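Long-range contacts in DNA replication and repair protein RecF (Caldanaerobacter subterraneus subsp. tengcongensis, PDB 5Z69), which binds ATP, probably also single-stranded DNA, and acts as a recombination mediator in the RecFOR pathway of DNA repair: residues S44-L52 and F59-L67; H119-P127 and T313-V324. One frame throughout, in Å; residues are numbered along the deposited sequence. Where two conformers were deposited one is given.

Interaction 1 (S44-L52 and F59-L67). With AGS (phosphothiophosphoric acid-adenylate ester), chain C.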
loop_
_atom_site.group_PDB
_atom_site.type_symbol
_atom_site.label_atom_id
_atom_site.label_comp_id
_atom_site.label_asym_id
_atom_site.label_seq_id
_atom_site.Cartn_x
_atom_site.Cartn_y
_atom_site.Cartn_z
ATOM N N SER A 44 35.525 3.999 7.429
ATOM C CA SER A 44 34.395 3.738 6.550
ATOM C C SER A 44 34.784 4.015 5.099
ATOM O O SER A 44 34.254 3.389 4.178
ATOM C CB SER A 44 33.170 4.572 6.949
ATOM O OG SER A 44 33.461 5.951 6.785
ATOM N N ASN A 45 35.697 4.963 4.899
ATOM C CA ASN A 45 36.220 5.201 3.564
ATOM C C ASN A 45 36.853 3.915 2.970
ATOM O O ASN A 45 36.693 3.620 1.795
ATOM C CB ASN A 45 37.252 6.339 3.584
ATOM C CG ASN A 45 36.641 7.684 3.980
ATOM O OD1 ASN A 45 35.434 7.849 3.967
ATOM N ND2 ASN A 45 37.491 8.642 4.340
ATOM N N LEU A 46 37.553 3.146 3.794
ATOM C CA LEU A 46 38.209 1.943 3.271
ATOM C C LEU A 46 37.162 0.887 2.904
ATOM O O LEU A 46 37.278 0.225 1.856
ATOM C CB LEU A 46 39.221 1.400 4.273
ATOM C CG LEU A 46 39.806 0.022 3.944
ATOM C CD1 LEU A 46 40.585 0.018 2.633
ATOM C CD2 LEU A 46 40.696 -0.440 5.091
ATOM N N LEU A 47 36.151 0.722 3.753
ATOM C CA LEU A 47 35.032 -0.161 3.424
ATOM C C LEU A 47 34.309 0.304 2.168
ATOM O O LEU A 47 33.913 -0.514 1.318
ATOM C CB LEU A 47 34.047 -0.236 4.594
ATOM C CG LEU A 47 34.162 -1.487 5.478
ATOM C CD1 LEU A 47 35.599 -1.764 5.823
ATOM C CD2 LEU A 47 33.360 -1.353 6.738
ATOM N N GLU A 48 34.166 1.621 2.027
ATOM C CA GLU A 48 33.557 2.177 0.834
ATOM C C GLU A 48 34.396 1.827 -0.403
ATOM O O GLU A 48 33.857 1.528 -1.462
ATOM C CB GLU A 48 33.404 3.696 0.969
ATOM C CG GLU A 48 32.738 4.405 -0.217
ATOM C CD GLU A 48 32.576 5.920 0.034
ATOM O OE1 GLU A 48 31.446 6.448 -0.093
ATOM O OE2 GLU A 48 33.577 6.573 0.368
ATOM N N ALA A 49 35.715 1.866 -0.266
ATOM C CA ALA A 49 36.592 1.490 -1.374
ATOM C C ALA A 49 36.444 0.002 -1.707
ATOM O O ALA A 49 36.409 -0.388 -2.873
ATOM C CB ALA A 49 38.047 1.832 -1.043
ATOM N N ILE A 50 36.349 -0.836 -0.686
ATOM C CA ILE A 50 36.168 -2.266 -0.925
ATOM C C ILE A 50 34.810 -2.560 -1.558
ATOM O O ILE A 50 34.732 -3.304 -2.529
ATOM C CB ILE A 50 36.324 -3.064 0.366
ATOM C CG1 ILE A 50 37.744 -2.880 0.882
ATOM C CG2 ILE A 50 36.031 -4.543 0.106
ATOM C CD1 ILE A 50 37.926 -3.204 2.341
ATOM N N ARG A 51 33.743 -1.955 -1.033
ATOM C CA ARG A 51 32.393 -2.161 -1.565
ATOM C C ARG A 51 32.227 -1.624 -2.991
ATOM O O ARG A 51 31.410 -2.131 -3.775
ATOM C CB ARG A 51 31.378 -1.507 -0.627
ATOM C CG ARG A 51 29.925 -1.614 -1.068
ATOM C CD ARG A 51 29.399 -3.035 -1.067
ATOM N NE ARG A 51 27.948 -3.037 -1.267
ATOM C CZ ARG A 51 27.210 -4.097 -1.585
ATOM N NH1 ARG A 51 27.767 -5.295 -1.735
ATOM N NH2 ARG A 51 25.897 -3.952 -1.752
ATOM N N LEU A 52 33.011 -0.605 -3.333
ATOM C CA LEU A 52 33.046 -0.068 -4.695
ATOM C C LEU A 52 33.367 -1.135 -5.753
ATOM O O LEU A 52 32.826 -1.117 -6.871
ATOM C CB LEU A 52 34.081 1.066 -4.771
ATOM C CG LEU A 52 34.385 1.669 -6.149
ATOM C CD1 LEU A 52 33.269 2.669 -6.499
ATOM C CD2 LEU A 52 35.769 2.348 -6.169
ATOM N N PHE A 59 28.427 2.940 -1.154
ATOM C CA PHE A 59 27.316 2.392 -0.365
ATOM C C PHE A 59 26.640 3.480 0.466
ATOM O O PHE A 59 25.559 3.277 0.986
ATOM C CB PHE A 59 27.770 1.242 0.548
ATOM C CG PHE A 59 28.558 1.676 1.756
ATOM C CD1 PHE A 59 27.923 1.937 2.962
ATOM C CD2 PHE A 59 29.941 1.786 1.701
ATOM C CE1 PHE A 59 28.649 2.332 4.077
ATOM C CE2 PHE A 59 30.682 2.171 2.823
ATOM C CZ PHE A 59 30.032 2.449 4.009
ATOM N N ARG A 60 27.288 4.627 0.603
ATOM C CA ARG A 60 26.712 5.719 1.369
ATOM C C ARG A 60 25.803 6.589 0.507
ATOM O O ARG A 60 25.161 7.511 1.007
ATOM C CB ARG A 60 27.805 6.584 1.970
ATOM C CG ARG A 60 28.692 5.906 2.967
ATOM C CD ARG A 60 30.095 6.413 2.760
ATOM N NE ARG A 60 30.715 6.804 4.007
ATOM C CZ ARG A 60 31.990 7.142 4.127
ATOM N NH1 ARG A 60 32.787 7.139 3.065
ATOM N NH2 ARG A 60 32.461 7.487 5.317
ATOM N N GLY A 61 25.768 6.303 -0.793
ATOM C CA GLY A 61 24.965 7.084 -1.714
ATOM C C GLY A 61 25.654 8.344 -2.209
ATOM O O GLY A 61 25.016 9.179 -2.849
ATOM N N SER A 62 26.953 8.482 -1.935
ATOM C CA SER A 62 27.696 9.682 -2.347
ATOM C C SER A 62 27.940 9.728 -3.846
ATOM O O SER A 62 28.083 8.693 -4.480
ATOM C CB SER A 62 29.030 9.755 -1.619
ATOM O OG SER A 62 28.859 9.517 -0.235
ATOM N N LYS A 63 27.984 10.932 -4.414
ATOM C CA LYS A 63 28.385 11.097 -5.805
ATOM C C LYS A 63 29.845 10.706 -5.939
ATOM O O LYS A 63 30.620 10.917 -5.012
ATOM C CB LYS A 63 28.211 12.548 -6.283
ATOM C CG LYS A 63 26.895 13.206 -5.898
ATOM C CD LYS A 63 27.017 14.720 -6.020
ATOM N N MET A 64 30.200 10.171 -7.105
ATOM C CA MET A 64 31.581 9.825 -7.456
ATOM C C MET A 64 32.582 10.935 -7.157
ATOM O O MET A 64 33.629 10.681 -6.576
ATOM C CB MET A 64 31.663 9.478 -8.942
ATOM C CG MET A 64 31.169 8.102 -9.280
ATOM S SD MET A 64 32.446 6.912 -8.848
ATOM C CE MET A 64 31.583 5.979 -7.615
ATOM N N SER A 65 32.257 12.169 -7.544
ATOM C CA SER A 65 33.188 13.286 -7.344
ATOM C C SER A 65 33.513 13.503 -5.860
ATOM O O SER A 65 34.534 14.082 -5.520
ATOM C CB SER A 65 32.621 14.581 -7.958
ATOM O OG SER A 65 31.431 14.995 -7.293
ATOM N N GLU A 66 32.645 13.033 -4.972
ATOM C CA GLU A 66 32.924 13.167 -3.544
ATOM C C GLU A 66 33.965 12.183 -3.044
ATOM O O GLU A 66 34.537 12.394 -1.975
ATOM C CB GLU A 66 31.653 12.989 -2.726
ATOM C CG GLU A 66 30.562 14.006 -3.004
ATOM C CD GLU A 66 29.333 13.713 -2.145
ATOM O OE1 GLU A 66 29.471 13.685 -0.899
ATOM O OE2 GLU A 66 28.254 13.447 -2.712
ATOM N N LEU A 67 34.211 11.110 -3.795
ATOM C CA LEU A 67 35.226 10.131 -3.379
ATOM C C LEU A 67 36.634 10.545 -3.780
ATOM O O LEU A 67 37.639 9.947 -3.331
ATOM C CB LEU A 67 34.936 8.746 -3.970
ATOM C CG LEU A 67 33.518 8.193 -3.852
ATOM C CD1 LEU A 67 33.533 6.686 -4.021
ATOM C CD2 LEU A 67 32.912 8.581 -2.535
HETATM P PG AGS C . 33.143 5.296 10.462
HETATM S S1G AGS C . 33.444 3.433 10.971
HETATM O O2G AGS C . 32.947 6.157 11.756
HETATM O O3G AGS C . 31.811 5.327 9.650
HETATM P PB AGS C . 35.394 6.963 10.079
HETATM O O1B AGS C . 36.787 6.439 10.188
HETATM O O2B AGS C . 34.887 7.508 11.425
HETATM O O3B AGS C . 34.349 5.835 9.588
HETATM P PA AGS C . 35.508 8.115 7.514
HETATM O O1A AGS C . 36.188 6.791 7.142
HETATM O O2A AGS C . 34.140 8.387 6.969
HETATM O O3A AGS C . 35.417 8.222 9.105
HETATM O "O5'" AGS C . 36.445 9.303 7.167
HETATM C "C5'" AGS C . 35.914 10.430 6.530
HETATM C "C4'" AGS C . 36.942 11.497 6.748
HETATM O "O4'" AGS C . 37.594 11.786 5.491
HETATM C "C3'" AGS C . 36.363 12.817 7.246
HETATM O "O3'" AGS C . 37.278 13.462 8.126
HETATM C "C2'" AGS C . 36.095 13.574 5.943
HETATM O "O2'" AGS C . 36.167 14.987 6.109
HETATM C "C1'" AGS C . 37.240 13.082 5.049
HETATM N N9 AGS C . 36.896 13.017 3.638
HETATM C C8 AGS C . 35.695 12.644 3.081
HETATM N N7 AGS C . 35.671 12.711 1.775
HETATM C C5 AGS C . 36.939 13.153 1.439
HETATM C C6 AGS C . 37.559 13.434 0.206
HETATM N N6 AGS C . 36.950 13.284 -0.975
HETATM N N1 AGS C . 38.834 13.883 0.225
HETATM C C2 AGS C . 39.446 14.027 1.405
HETATM N N3 AGS C . 38.968 13.796 2.630
HETATM C C4 AGS C . 37.704 13.355 2.575
HETATM O O HOH W 1 30.915 1.610 -1.834
#

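Interaction 2 (H119-P127 and T313-V324). With AGS (phosphothiophosphoric acid-adenylate ester), chain C.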
loop_
_atom_site.group_PDB
_atom_site.type_symbol
_atom_site.label_atom_id
_atom_site.label_comp_id
_atom_site.label_asym_id
_atom_site.label_seq_id
_atom_site.Cartn_x
_atom_site.Cartn_y
_atom_site.Cartn_z
ATOM N N HIS A 119 31.427 -9.710 -9.968
ATOM C CA HIS A 119 32.763 -10.270 -10.117
ATOM C C HIS A 119 33.340 -10.481 -8.728
ATOM O O HIS A 119 34.108 -11.405 -8.489
ATOM C CB HIS A 119 33.650 -9.331 -10.958
ATOM C CG HIS A 119 33.347 -9.379 -12.423
ATOM N ND1 HIS A 119 33.829 -10.377 -13.250
ATOM C CD2 HIS A 119 32.604 -8.560 -13.210
ATOM C CE1 HIS A 119 33.383 -10.177 -14.480
ATOM N NE2 HIS A 119 32.639 -9.081 -14.482
ATOM N N PHE A 120 32.975 -9.583 -7.825
ATOM C CA PHE A 120 33.400 -9.620 -6.419
ATOM C C PHE A 120 32.178 -9.427 -5.536
ATOM O O PHE A 120 31.592 -8.339 -5.521
ATOM C CB PHE A 120 34.437 -8.528 -6.145
ATOM C CG PHE A 120 34.832 -8.381 -4.689
ATOM C CD1 PHE A 120 35.305 -9.466 -3.963
ATOM C CD2 PHE A 120 34.798 -7.136 -4.072
ATOM C CE1 PHE A 120 35.699 -9.328 -2.634
ATOM C CE2 PHE A 120 35.203 -6.983 -2.738
ATOM C CZ PHE A 120 35.633 -8.092 -2.013
ATOM N N LEU A 121 31.777 -10.466 -4.804
ATOM C CA LEU A 121 30.553 -10.362 -3.973
ATOM C C LEU A 121 30.848 -9.996 -2.530
ATOM O O LEU A 121 31.666 -10.636 -1.864
ATOM C CB LEU A 121 29.768 -11.678 -3.980
ATOM C CG LEU A 121 29.347 -12.162 -5.366
ATOM C CD1 LEU A 121 28.806 -13.576 -5.328
ATOM C CD2 LEU A 121 28.289 -11.188 -5.865
ATOM N N THR A 122 30.157 -8.966 -2.058
ATOM C CA THR A 122 30.215 -8.545 -0.673
ATOM C C THR A 122 28.792 -8.384 -0.139
ATOM O O THR A 122 27.853 -8.218 -0.906
ATOM C CB THR A 122 30.939 -7.179 -0.500
ATOM O OG1 THR A 122 30.394 -6.261 -1.447
ATOM C CG2 THR A 122 32.465 -7.295 -0.713
ATOM N N VAL A 123 28.641 -8.451 1.176
ATOM C CA VAL A 123 27.437 -7.955 1.842
ATOM C C VAL A 123 27.915 -6.997 2.913
ATOM O O VAL A 123 28.818 -7.333 3.677
ATOM C CB VAL A 123 26.605 -9.083 2.477
ATOM C CG1 VAL A 123 25.359 -8.508 3.193
ATOM C CG2 VAL A 123 26.217 -10.089 1.413
ATOM N N ILE A 124 27.338 -5.804 2.955
ATOM C CA ILE A 124 27.797 -4.808 3.907
ATOM C C ILE A 124 26.700 -4.552 4.926
ATOM O O ILE A 124 25.554 -4.323 4.561
ATOM C CB ILE A 124 28.214 -3.484 3.207
ATOM C CG1 ILE A 124 28.560 -2.417 4.241
ATOM C CG2 ILE A 124 27.133 -2.995 2.227
ATOM C CD1 ILE A 124 29.575 -1.403 3.728
ATOM N N PHE A 125 27.074 -4.629 6.197
ATOM C CA PHE A 125 26.168 -4.407 7.316
ATOM C C PHE A 125 26.570 -3.080 7.905
ATOM O O PHE A 125 27.733 -2.883 8.216
ATOM C CB PHE A 125 26.282 -5.507 8.384
ATOM C CG PHE A 125 25.978 -6.899 7.890
ATOM C CD1 PHE A 125 26.906 -7.610 7.125
ATOM C CD2 PHE A 125 24.777 -7.519 8.228
ATOM C CE1 PHE A 125 26.619 -8.911 6.693
ATOM C CE2 PHE A 125 24.488 -8.812 7.796
ATOM C CZ PHE A 125 25.406 -9.504 7.027
ATOM N N SER A 126 25.604 -2.184 8.068
ATOM C CA SER A 126 25.855 -0.807 8.483
ATOM C C SER A 126 24.690 -0.334 9.361
ATOM O O SER A 126 23.580 -0.831 9.209
ATOM C CB SER A 126 26.015 0.091 7.253
ATOM O OG SER A 126 26.232 1.434 7.619
ATOM N N PRO A 127 24.942 0.606 10.290
ATOM C CA PRO A 127 23.841 1.110 11.131
ATOM C C PRO A 127 22.691 1.691 10.309
ATOM O O PRO A 127 21.525 1.518 10.673
ATOM C CB PRO A 127 24.509 2.194 11.980
ATOM C CG PRO A 127 25.968 1.786 12.029
ATOM C CD PRO A 127 26.244 1.179 10.679
ATOM N N THR A 313 23.934 -17.682 -5.933
ATOM C CA THR A 313 25.166 -17.624 -6.743
ATOM C C THR A 313 26.079 -18.832 -6.589
ATOM O O THR A 313 26.981 -19.043 -7.413
ATOM C CB THR A 313 26.007 -16.388 -6.410
ATOM O OG1 THR A 313 26.424 -16.449 -5.038
ATOM C CG2 THR A 313 25.198 -15.111 -6.655
ATOM N N GLY A 314 25.887 -19.601 -5.516
ATOM C CA GLY A 314 26.827 -20.665 -5.181
ATOM C C GLY A 314 28.206 -20.165 -4.764
ATOM O O GLY A 314 29.153 -20.941 -4.661
ATOM N N GLU A 315 28.325 -18.858 -4.529
ATOM C CA GLU A 315 29.552 -18.277 -4.012
ATOM C C GLU A 315 29.400 -17.866 -2.554
ATOM O O GLU A 315 28.304 -17.529 -2.095
ATOM C CB GLU A 315 29.959 -17.045 -4.849
ATOM C CG GLU A 315 30.126 -17.302 -6.342
ATOM C CD GLU A 315 31.593 -17.396 -6.782
ATOM O OE1 GLU A 315 31.825 -17.492 -8.010
ATOM O OE2 GLU A 315 32.519 -17.390 -5.923
ATOM N N LYS A 316 30.502 -17.865 -1.820
ATOM C CA LYS A 316 30.487 -17.283 -0.481
ATOM C C LYS A 316 31.136 -15.895 -0.504
ATOM O O LYS A 316 32.329 -15.756 -0.853
ATOM C CB LYS A 316 31.208 -18.189 0.520
ATOM C CG LYS A 316 31.222 -17.657 1.948
ATOM C CD LYS A 316 31.893 -18.634 2.931
ATOM C CE LYS A 316 31.071 -19.878 3.163
ATOM N NZ LYS A 316 29.816 -19.549 3.911
ATOM N N PRO A 317 30.360 -14.868 -0.137
ATOM C CA PRO A 317 30.813 -13.477 -0.258
ATOM C C PRO A 317 31.728 -13.040 0.856
ATOM O O PRO A 317 31.852 -13.725 1.877
ATOM C CB PRO A 317 29.513 -12.680 -0.187
ATOM C CG PRO A 317 28.634 -13.521 0.670
ATOM C CD PRO A 317 28.940 -14.939 0.272
ATOM N N VAL A 318 32.366 -11.894 0.648
ATOM C CA VAL A 318 33.125 -11.239 1.689
ATOM C C VAL A 318 32.163 -10.406 2.533
ATOM O O VAL A 318 31.238 -9.810 2.001
ATOM C CB VAL A 318 34.243 -10.351 1.092
ATOM C CG1 VAL A 318 34.823 -9.475 2.175
ATOM C CG2 VAL A 318 35.340 -11.251 0.421
ATOM N N LEU A 319 32.386 -10.350 3.839
ATOM C CA LEU A 319 31.483 -9.623 4.718
ATOM C C LEU A 319 32.111 -8.290 5.150
ATOM O O LEU A 319 33.262 -8.252 5.596
ATOM C CB LEU A 319 31.110 -10.509 5.931
ATOM C CG LEU A 319 29.931 -11.477 5.766
ATOM C CD1 LEU A 319 29.795 -12.044 4.378
ATOM C CD2 LEU A 319 29.969 -12.597 6.798
ATOM N N LEU A 320 31.362 -7.197 5.003
ATOM C CA LEU A 320 31.791 -5.883 5.466
ATOM C C LEU A 320 30.916 -5.364 6.632
ATOM O O LEU A 320 29.692 -5.185 6.476
ATOM C CB LEU A 320 31.771 -4.895 4.288
ATOM C CG LEU A 320 32.536 -5.393 3.042
ATOM C CD1 LEU A 320 32.339 -4.388 1.940
ATOM C CD2 LEU A 320 33.980 -5.599 3.363
ATOM N N LEU A 321 31.542 -5.146 7.785
ATOM C CA LEU A 321 30.798 -4.760 8.985
ATOM C C LEU A 321 31.227 -3.372 9.426
ATOM O O LEU A 321 32.295 -3.198 10.020
ATOM C CB LEU A 321 31.019 -5.775 10.109
ATOM C CG LEU A 321 30.145 -7.033 10.055
ATOM C CD1 LEU A 321 30.482 -7.856 8.822
ATOM C CD2 LEU A 321 30.305 -7.889 11.310
ATOM N N ASP A 322 30.412 -2.378 9.097
ATOM C CA ASP A 322 30.806 -1.000 9.361
ATOM C C ASP A 322 30.158 -0.480 10.618
ATOM O O ASP A 322 28.970 -0.226 10.624
ATOM C CB ASP A 322 30.442 -0.093 8.191
ATOM C CG ASP A 322 31.100 1.277 8.291
ATOM O OD1 ASP A 322 32.109 1.408 9.013
ATOM O OD2 ASP A 322 30.622 2.218 7.636
ATOM N N ASP A 323 30.955 -0.305 11.666
ATOM C CA ASP A 323 30.499 0.353 12.884
ATOM C C ASP A 323 29.250 -0.331 13.432
ATOM O O ASP A 323 28.273 0.322 13.776
ATOM C CB ASP A 323 30.239 1.845 12.618
ATOM C CG ASP A 323 29.917 2.622 13.882
ATOM O OD1 ASP A 323 30.355 2.198 14.977
ATOM O OD2 ASP A 323 29.217 3.656 13.778
ATOM N N VAL A 324 29.290 -1.658 13.500
ATOM C CA VAL A 324 28.135 -2.421 13.948
ATOM C C VAL A 324 28.567 -3.382 15.054
ATOM O O VAL A 324 27.776 -4.163 15.576
ATOM C CB VAL A 324 27.464 -3.167 12.754
ATOM C CG1 VAL A 324 28.324 -4.321 12.250
ATOM C CG2 VAL A 324 26.055 -3.627 13.103
HETATM P PG AGS C . 33.143 5.296 10.462
HETATM S S1G AGS C . 33.444 3.433 10.971
HETATM O O2G AGS C . 32.947 6.157 11.756
HETATM O O3G AGS C . 31.811 5.327 9.650
HETATM P PB AGS C . 35.394 6.963 10.079
HETATM O O1B AGS C . 36.787 6.439 10.188
HETATM O O2B AGS C . 34.887 7.508 11.425
HETATM O O3B AGS C . 34.349 5.835 9.588
HETATM P PA AGS C . 35.508 8.115 7.514
HETATM O O1A AGS C . 36.188 6.791 7.142
HETATM O O2A AGS C . 34.140 8.387 6.969
HETATM O O3A AGS C . 35.417 8.222 9.105
HETATM O "O5'" AGS C . 36.445 9.303 7.167
HETATM C "C5'" AGS C . 35.914 10.430 6.530
HETATM C "C4'" AGS C . 36.942 11.497 6.748
HETATM O "O4'" AGS C . 37.594 11.786 5.491
HETATM C "C3'" AGS C . 36.363 12.817 7.246
HETATM O "O3'" AGS C . 37.278 13.462 8.126
HETATM C "C2'" AGS C . 36.095 13.574 5.943
HETATM O "O2'" AGS C . 36.167 14.987 6.109
HETATM C "C1'" AGS C . 37.240 13.082 5.049
HETATM N N9 AGS C . 36.896 13.017 3.638
HETATM C C8 AGS C . 35.695 12.644 3.081
HETATM N N7 AGS C . 35.671 12.711 1.775
HETATM C C5 AGS C . 36.939 13.153 1.439
HETATM C C6 AGS C . 37.559 13.434 0.206
HETATM N N6 AGS C . 36.950 13.284 -0.975
HETATM N N1 AGS C . 38.834 13.883 0.225
HETATM C C2 AGS C . 39.446 14.027 1.405
HETATM N N3 AGS C . 38.968 13.796 2.630
HETATM C C4 AGS C . 37.704 13.355 2.575
#

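Interaction 1 (S44-L52 and F59-L67)
Arg60 NH1 donates to Asn45 OD1 at 2.9 Å. The bond lies in the amide's carbonyl plane and within 2° of the guanidinium plane, although the two planes are 63° apart. The same NH1 forms a salt bridge with Glu48 OE2 at 2.9 Å, weak as a hydrogen bond. The Glu48 chain is extended, CG anti to N (chi1 -179°), and carries its carboxylate to the guanidinium edge. That carboxylate is shared: Arg19 pairs with OE2 and Ser58 bonds OE1. Asn45 N gives AGS O1A a straight bond of 2.9 Å, while its ND2 bonds Asn20 and, weakly, AGS O4'. Ser44 N donates to AGS O3B and, weakly, to O1A. Replacing Asn45 by an alanine would probably cost Arg60 NH1 its straighter bond and leave Asn20 without its amide partner. Glu66 O accepts from AGS N6 at 2.8 Å, so the loop also contacts the adenine. Farther out, the Phe59 ring sets its edge against the helix, CE2 lying 3.5 Å from Glu48 CA. Water 1 joins Glu48 O to Phe59 N. Leu52 CD1 meets Met64 CE at 3.9 Å. The helix start with its amides on the phosphates is the Walker A (P-loop) arrangement of ABC-type ATPases.

Interaction 2 (H119-P127 and T313-V324)
Strands 122-125 and 318-321 lie side by side as a parallel pair at the edge of the mixed sheet of the P-loop NTPase core. Their axes run 4.7 Å apart at 17°. Five backbone bonds join the segments. Val318 N donates to Leu121 O, and Val123 N to Val318 O. Leu320 N then meets Val123 O at 2.9 Å, nearly straight at the hydrogen (176°). Phe125 N gives Leu320 O the shortest bond, 2.7 Å, and Asp322 N closes the row on Phe125 O. Val318 and Leu320 thus use both N and O on this neighbour. Leu319 and Leu321 turn their backbone bonds the other way, to strand 345-349 and Gln344 just before it. Two carbonyls take an extra CA-H...O contact: Val318 O from Thr122 CA at 3.1 Å, and Leu320 O from Ile124 CA.

Thr122, Ile124, Val318 and Leu320 share one face. There Ile124 CB meets Leu320 CB at 4.0 Å, and Thr122 OG1 is satisfied by Ser54 of helix 43-55. Val123, Phe125, Leu319 and Leu321 point to the other face, toward which helix 291-313 packs. Phe125 and Leu321 run alongside each other, pointing the same way.

Before the strand, Thr313 OG1 accepts from Glu315 N, an ST turn, and also bonds Leu309 O. Leu121 reaches Thr313 tip to tip. The Leu121 and Glu315 side chains cross at about a right angle, Leu121 CD1 lying 3.7 Å from Glu315 CB. At the nucleotide end, Ser126 OG bonds Glu128. Asp322 and Asp323 follow the hydrophobic strand, as in a Walker B motif. Asp322 OD1 bonds Thr348 OG1 and lies 3.1 Å from AGS S1G.

In the fold
Both segments of interaction 1 precede those of interaction 2 in the sequence, and the centres of the two contacts lie 14 Å apart. Interaction 1 joins helix 43-55 to the loop that follows it. Interaction 2 pairs strands 122-125 and 318-321, at one edge of the mixed sheet, although 185 residues separate its segments. The helix packs on the sheet face bearing Thr122 and Ile124. Arg51 NH1 lies 2.8 Å from Thr122 OG1, a probable hydrogen bond, and Leu47 CD2 packs 3.5 Å from Asp322 CB. Both contacts reach AGS: 44-52 and 59-67 hold its phosphates and adenine, while 313-324 brings acidic residues to the thiophosphate. Together they form part of one ATP site.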